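Local coordinates for protein split-soret cytochrome C (Desulfovibrio desulfuricans, PDB 1H21) that carries two c-type hemes and an iron-sulfur centre per subunit in a heme-sharing homodimer, and may transfer electrons in sulfate reduction, at residues A141-L146 with C229-S234; E211-M214 with D219-W222. All coordinates share one frame; numbering follows the deposited sequence.

Contact 1: A141-L146 with C229-S234. With HEC (heme c), chain F.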
loop_
_atom_site.group_PDB
_atom_site.type_symbol
_atom_site.label_atom_id
_atom_site.label_comp_id
_atom_site.label_asym_id
_atom_site.label_seq_id
_atom_site.Cartn_x
_atom_site.Cartn_y
_atom_site.Cartn_z
ATOM N N ALA A 141 -5.083 17.780 -9.625
ATOM C CA ALA A 141 -4.033 17.414 -8.694
ATOM C C ALA A 141 -4.776 16.828 -7.505
ATOM O O ALA A 141 -5.710 17.440 -6.987
ATOM C CB ALA A 141 -3.255 18.642 -8.282
ATOM N N SER A 142 -4.381 15.639 -7.080
ATOM C CA SER A 142 -5.042 14.972 -5.973
ATOM C C SER A 142 -4.631 15.482 -4.598
ATOM O O SER A 142 -5.462 15.588 -3.703
ATOM C CB SER A 142 -4.766 13.473 -6.062
ATOM O OG SER A 142 -3.371 13.242 -6.131
ATOM N N ASP A 143 -3.354 15.825 -4.458
ATOM C CA ASP A 143 -2.769 16.264 -3.189
ATOM C C ASP A 143 -2.804 15.070 -2.222
ATOM O O ASP A 143 -2.745 15.213 -1.003
ATOM C CB ASP A 143 -3.503 17.482 -2.613
ATOM C CG ASP A 143 -2.801 18.079 -1.366
ATOM O OD1 ASP A 143 -1.564 17.941 -1.204
ATOM O OD2 ASP A 143 -3.503 18.717 -0.548
ATOM N N SER A 144 -2.903 13.875 -2.800
ATOM C CA SER A 144 -2.952 12.644 -2.032
ATOM C C SER A 144 -2.491 11.465 -2.855
ATOM O O SER A 144 -2.845 11.302 -4.016
ATOM C CB SER A 144 -4.364 12.356 -1.484
ATOM O OG SER A 144 -4.438 11.114 -0.765
ATOM N N VAL A 145 -1.709 10.635 -2.193
ATOM C CA VAL A 145 -1.138 9.426 -2.725
ATOM C C VAL A 145 -2.149 8.283 -2.501
ATOM O O VAL A 145 -2.037 7.196 -3.085
ATOM C CB VAL A 145 0.200 9.239 -1.986
ATOM C CG1 VAL A 145 0.474 7.820 -1.673
ATOM C CG2 VAL A 145 1.322 9.866 -2.797
ATOM N N LEU A 146 -3.195 8.591 -1.734
ATOM C CA LEU A 146 -4.242 7.640 -1.400
ATOM C C LEU A 146 -5.323 7.608 -2.459
ATOM O O LEU A 146 -5.856 8.648 -2.816
ATOM C CB LEU A 146 -4.851 8.004 -0.046
ATOM C CG LEU A 146 -3.907 7.905 1.157
ATOM C CD1 LEU A 146 -4.658 8.227 2.434
ATOM C CD2 LEU A 146 -3.279 6.499 1.209
ATOM N N CYS A 229 -0.392 17.015 4.831
ATOM C CA CYS A 229 -1.402 17.088 5.878
ATOM C C CYS A 229 -2.678 17.856 5.551
ATOM O O CYS A 229 -3.714 17.621 6.168
ATOM C CB CYS A 229 -0.775 17.684 7.117
ATOM S SG CYS A 229 0.929 17.194 7.312
ATOM N N THR A 230 -2.626 18.705 4.532
ATOM C CA THR A 230 -3.735 19.559 4.153
ATOM C C THR A 230 -5.144 18.960 3.969
ATOM O O THR A 230 -6.123 19.437 4.569
ATOM C CB THR A 230 -3.351 20.376 2.873
ATOM O OG1 THR A 230 -2.155 21.131 3.128
ATOM C CG2 THR A 230 -4.486 21.336 2.458
ATOM N N PRO A 231 -5.266 17.883 3.181
ATOM C CA PRO A 231 -6.597 17.294 2.956
ATOM C C PRO A 231 -7.419 16.903 4.173
ATOM O O PRO A 231 -8.631 17.157 4.243
ATOM C CB PRO A 231 -6.287 16.069 2.097
ATOM C CG PRO A 231 -5.014 16.467 1.378
ATOM C CD PRO A 231 -4.219 17.127 2.469
ATOM N N CYS A 232 -6.738 16.314 5.146
ATOM C CA CYS A 232 -7.383 15.804 6.336
ATOM C C CYS A 232 -7.400 16.701 7.553
ATOM O O CYS A 232 -8.290 16.573 8.389
ATOM C CB CYS A 232 -6.719 14.483 6.700
ATOM S SG CYS A 232 -6.717 13.277 5.350
ATOM N N HIS A 233 -6.433 17.603 7.664
ATOM C CA HIS A 233 -6.342 18.441 8.845
ATOM C C HIS A 233 -6.655 19.922 8.614
ATOM O O HIS A 233 -6.147 20.795 9.316
ATOM C CB HIS A 233 -4.968 18.206 9.501
ATOM C CG HIS A 233 -4.776 16.804 10.020
ATOM N ND1 HIS A 233 -5.539 16.238 11.024
ATOM C CD2 HIS A 233 -3.832 15.877 9.719
ATOM C CE1 HIS A 233 -5.043 15.028 11.315
ATOM N NE2 HIS A 233 -4.002 14.750 10.554
ATOM N N SER A 234 -7.616 20.175 7.731
ATOM C CA SER A 234 -8.008 21.536 7.382
ATOM C C SER A 234 -9.432 21.982 7.755
ATOM O O SER A 234 -9.845 23.066 7.379
ATOM C CB SER A 234 -7.818 21.731 5.871
ATOM O OG SER A 234 -6.444 21.692 5.527
HETATM FE FE HEC F . -2.937 13.015 10.628
HETATM C CHA HEC F . -4.111 11.646 13.518
HETATM C CHB HEC F . -0.757 14.897 12.328
HETATM C CHC HEC F . -1.466 13.741 7.784
HETATM C CHD HEC F . -5.699 11.868 8.965
HETATM N NA HEC F . -2.458 13.161 12.498
HETATM C C1A HEC F . -2.970 12.460 13.578
HETATM C C2A HEC F . -2.261 12.810 14.819
HETATM C C3A HEC F . -1.361 13.739 14.459
HETATM C C4A HEC F . -1.510 13.973 13.049
HETATM C CMA HEC F . -0.409 14.453 15.414
HETATM C CAA HEC F . -2.506 12.371 16.284
HETATM C CBA HEC F . -3.579 13.098 17.120
HETATM C CGA HEC F . -4.989 12.601 16.871
HETATM O O1A HEC F . -5.872 13.451 16.635
HETATM O O2A HEC F . -5.207 11.372 16.919
HETATM N NB HEC F . -1.431 14.100 10.167
HETATM C C1B HEC F . -0.717 14.938 10.966
HETATM C C2B HEC F . 0.312 15.599 10.270
HETATM C C3B HEC F . 0.284 15.144 8.968
HETATM C C4B HEC F . -0.860 14.216 8.939
HETATM C CMB HEC F . 1.265 16.549 10.966
HETATM C CAB HEC F . 1.108 15.478 7.869
HETATM C CBB HEC F . 2.413 14.924 7.632
HETATM N NC HEC F . -3.417 12.806 8.762
HETATM C C1C HEC F . -2.677 13.153 7.679
HETATM C C2C HEC F . -3.395 12.878 6.467
HETATM C C3C HEC F . -4.615 12.354 6.824
HETATM C C4C HEC F . -4.615 12.320 8.229
HETATM C CMC HEC F . -2.894 13.122 5.032
HETATM C CAC HEC F . -5.666 11.918 6.032
HETATM C CBC HEC F . -5.540 10.765 5.145
HETATM N ND HEC F . -4.564 12.001 11.124
HETATM C C1D HEC F . -5.689 11.728 10.339
HETATM C C2D HEC F . -6.776 11.128 11.145
HETATM C C3D HEC F . -6.269 10.940 12.399
HETATM C C4D HEC F . -4.894 11.482 12.388
HETATM C CMD HEC F . -8.184 10.821 10.707
HETATM C CAD HEC F . -6.954 10.250 13.587
HETATM C CBD HEC F . -7.584 11.203 14.602
HETATM C CGD HEC F . -8.197 10.465 15.766
HETATM O O1D HEC F . -7.450 10.175 16.707
HETATM O O2D HEC F . -9.399 10.119 15.730
#
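The backbones come closest where D143 faces P231, their CA atoms 7.3 Å apart, an irregular loop meeting a short turn of helical conformation. Across that gap D143 does most of the touching. Its CG lies anti to the backbone N (chi1 -173°), which carries the carboxylate over to the proline ring, and OD2 rests 3.3 Å from P231 CG. The same oxygen lies 3.8 Å from T230 CB, so OD2 makes the nearest approach to both residues, while the main-chain O of D143 also meets P231 CG at 3.5 Å. With 120 Å² buried, this is a small patch held by van der Waals packing. OD1 of D143 lies near OD2 of D228, and the proximity of two acids would probably raise the proton affinity of one of them.

Segment 141-146 is braced internally. S144 OG accepts a hydrogen bond from the backbone N of L146 in an ST turn, while S142 OG donates to S144 O at 2.9 Å. Residues 229-233 form the CxxCH heme c attachment motif: C229 SG and C232 SG form thioethers to CAB and CAC of the heme. H233 NE2 binds the heme FE at 2.0 Å. H148 of the second subunit is the other axial ligand, and A238 O of that subunit receives the hydrogen bond from H233 ND1. On the other segment, L146 CD1 approaches the heme at CBC, 3.8 Å away. Segment 141-146 runs between helices 102-118 and 147-158, with S142 against Y116 and S150, S144 against I149, and L146 at the N-cap position of helix 147-158.

Contact 2: E211-M214 with D219-W222. With HEC (heme c), chain E.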
loop_
_atom_site.group_PDB
_atom_site.type_symbol
_atom_site.label_atom_id
_atom_site.label_comp_id
_atom_site.label_asym_id
_atom_site.label_seq_id
_atom_site.Cartn_x
_atom_site.Cartn_y
_atom_site.Cartn_z
ATOM N N GLU A 211 7.494 20.197 12.642
ATOM C CA GLU A 211 8.322 20.847 13.667
ATOM C C GLU A 211 7.999 20.326 15.061
ATOM O O GLU A 211 8.887 20.181 15.920
ATOM C CB GLU A 211 8.132 22.367 13.624
ATOM C CG GLU A 211 8.547 22.977 12.284
ATOM C CD GLU A 211 9.910 23.667 12.316
ATOM O OE1 GLU A 211 10.265 24.291 11.287
ATOM O OE2 GLU A 211 10.618 23.602 13.357
ATOM N N CYS A 212 6.719 20.051 15.289
ATOM C CA CYS A 212 6.279 19.517 16.576
ATOM C C CYS A 212 5.940 18.033 16.509
ATOM O O CYS A 212 6.392 17.244 17.332
ATOM C CB CYS A 212 5.049 20.271 17.082
ATOM S SG CYS A 212 5.266 22.047 17.245
ATOM N N HIS A 213 5.179 17.661 15.489
ATOM C CA HIS A 213 4.716 16.302 15.342
ATOM C C HIS A 213 5.657 15.258 14.782
ATOM O O HIS A 213 5.393 14.068 14.932
ATOM C CB HIS A 213 3.377 16.309 14.616
ATOM C CG HIS A 213 2.316 17.047 15.369
ATOM N ND1 HIS A 213 1.801 16.627 16.581
ATOM C CD2 HIS A 213 1.705 18.227 15.097
ATOM C CE1 HIS A 213 0.919 17.536 17.009
ATOM N NE2 HIS A 213 0.817 18.532 16.151
ATOM N N MET A 214 6.765 15.690 14.184
ATOM C CA MET A 214 7.754 14.765 13.625
ATOM C C MET A 214 9.185 15.072 14.070
ATOM O O MET A 214 10.136 14.721 13.376
ATOM C CB MET A 214 7.719 14.761 12.092
ATOM C CG MET A 214 6.764 13.769 11.485
ATOM S SD MET A 214 5.168 14.534 11.226
ATOM C CE MET A 214 5.506 15.405 9.631
ATOM N N ASP A 219 7.481 17.315 22.721
ATOM C CA ASP A 219 6.392 16.837 23.556
ATOM C C ASP A 219 5.166 16.435 22.736
ATOM O O ASP A 219 4.270 15.756 23.239
ATOM C CB ASP A 219 6.029 17.921 24.570
ATOM C CG ASP A 219 7.253 18.435 25.350
ATOM O OD1 ASP A 219 7.231 18.366 26.599
ATOM O OD2 ASP A 219 8.222 18.936 24.729
ATOM N N ALA A 220 5.153 16.836 21.468
ATOM C CA ALA A 220 4.048 16.541 20.567
ATOM C C ALA A 220 4.435 15.579 19.434
ATOM O O ALA A 220 3.645 15.329 18.517
ATOM C CB ALA A 220 3.523 17.840 19.992
ATOM N N ASN A 221 5.633 15.007 19.528
ATOM C CA ASN A 221 6.160 14.102 18.513
ATOM C C ASN A 221 5.443 12.742 18.467
ATOM O O ASN A 221 5.992 11.715 18.875
ATOM C CB ASN A 221 7.661 13.920 18.734
ATOM C CG ASN A 221 8.289 13.053 17.687
ATOM O OD1 ASN A 221 7.850 13.031 16.538
ATOM N ND2 ASN A 221 9.309 12.313 18.073
ATOM N N TRP A 222 4.222 12.744 17.936
ATOM C CA TRP A 222 3.408 11.530 17.838
ATOM C C TRP A 222 3.170 10.982 16.428
ATOM O O TRP A 222 2.942 9.787 16.263
ATOM C CB TRP A 222 2.019 11.784 18.425
ATOM C CG TRP A 222 2.021 12.329 19.782
ATOM C CD1 TRP A 222 2.601 11.780 20.881
ATOM C CD2 TRP A 222 1.418 13.553 20.206
ATOM N NE1 TRP A 222 2.398 12.587 21.970
ATOM C CE2 TRP A 222 1.677 13.685 21.585
ATOM C CE3 TRP A 222 0.687 14.553 19.551
ATOM C CZ2 TRP A 222 1.237 14.779 22.332
ATOM C CZ3 TRP A 222 0.242 15.642 20.290
ATOM C CH2 TRP A 222 0.523 15.746 21.669
HETATM FE FE HEC E . -0.691 19.832 16.342
HETATM C CHA HEC E . -2.485 18.283 18.770
HETATM C CHB HEC E . -2.357 18.138 13.930
HETATM C CHC HEC E . 0.926 21.679 13.958
HETATM C CHD HEC E . 1.435 21.036 18.752
HETATM N NA HEC E . -2.072 18.471 16.362
HETATM C C1A HEC E . -2.770 17.975 17.441
HETATM C C2A HEC E . -3.817 17.040 17.002
HETATM C C3A HEC E . -3.744 16.897 15.649
HETATM C C4A HEC E . -2.671 17.820 15.249
HETATM C CMA HEC E . -4.560 15.948 14.780
HETATM C CAA HEC E . -4.792 16.356 17.936
HETATM C CBA HEC E . -6.224 16.816 17.953
HETATM C CGA HEC E . -6.398 18.260 18.381
HETATM O O1A HEC E . -5.987 19.188 17.662
HETATM O O2A HEC E . -7.033 18.487 19.420
HETATM N NB HEC E . -0.713 19.954 14.372
HETATM C C1B HEC E . -1.452 19.131 13.516
HETATM C C2B HEC E . -1.166 19.393 12.108
HETATM C C3B HEC E . -0.329 20.516 12.069
HETATM C C4B HEC E . -0.010 20.791 13.515
HETATM C CMB HEC E . -1.582 18.466 10.967
HETATM C CAB HEC E . -0.029 21.333 10.923
HETATM C CBB HEC E . -1.027 21.858 9.993
HETATM N NC HEC E . 0.760 21.188 16.358
HETATM C C1C HEC E . 1.302 21.875 15.280
HETATM C C2C HEC E . 2.527 22.576 15.648
HETATM C C3C HEC E . 2.707 22.344 16.995
HETATM C C4C HEC E . 1.606 21.504 17.439
HETATM C CMC HEC E . 3.482 23.291 14.659
HETATM C CAC HEC E . 3.737 22.778 17.806
HETATM C CBC HEC E . 4.005 24.184 17.965
HETATM N ND HEC E . -0.599 19.721 18.342
HETATM C C1D HEC E . 0.379 20.217 19.190
HETATM C C2D HEC E . 0.115 19.823 20.586
HETATM C C3D HEC E . -1.031 19.146 20.570
HETATM C C4D HEC E . -1.453 19.083 19.200
HETATM C CMD HEC E . 1.003 20.039 21.811
HETATM C CAD HEC E . -1.743 18.485 21.748
HETATM C CBD HEC E . -2.316 19.459 22.766
HETATM C CGD HEC E . -3.350 20.379 22.155
HETATM O O1D HEC E . -2.991 21.530 21.806
HETATM O O2D HEC E . -4.521 19.949 22.032
#
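The last turn of helix 204-213 and the loop 219-222 come together closely, with H213 CA and N221 CA 4.1 Å apart and N221 at the centre of an inverse gamma turn. The main link is made by the H213 imidazole, whose ND1 donates to A220 O at 3.0 Å. That bond is bent (132° at the hydrogen), and the carbonyl oxygen lies 34° out of the imidazole plane. H213 CA also points its hydrogen at A220 O in a CH...O contact, so the carbonyl meets both the backbone and the ring of the histidine.

W222 comes in beside the imidazole, its CE3 at the ring edge, 3.8 Å from ND1 of H213. The two rings meet obliquely, their planes at 41°. The far end of the indole reaches the porphyrin, W222 CH2 lying 3.6 Å from heme CAD; Y156 of the second subunit packs edge-to-face with the indole. A220 CB touches both C212 CB, at 4.1 Å, and the heme methyl CMD. N221 turns its side-chain amide past the helix end, with OD1 3.4 Å from M214 CA, and ND2 donates a hydrogen bond to OE1 of E161 of the second subunit.

C212 SG is joined to heme CAC by a thioether, and H213 NE2 binds the iron, with H246 of the second subunit as the other axial ligand. C212 and H213 complete a CxxCH motif begun by C209. By accepting from ND1, A220 O probably helps to limit the rotation of the imidazole, although the bond is bent and out of plane, and would be expected to make the ligand somewhat more electron-donating.

Contact 2 is nested along the chain inside the loop closed by contact 1: segment 141-146 comes first, then helix 204-213 with 211-214 at its end, then 219-222, and finally 229-234. The centres of the two contacts are about 19 Å apart and their nearest atoms about 5 Å, without touching, on the same side of the chain's centre. Each contains a CxxCH histidine: the first heme is attached at the end of helix 204-213 and the second in the loop that follows it, and M214 of contact 2 lies near C229 of contact 1. Both also touch the second subunit, which supplies the opposing axial histidines, H148 and H246, linking the dimer through shared hemes.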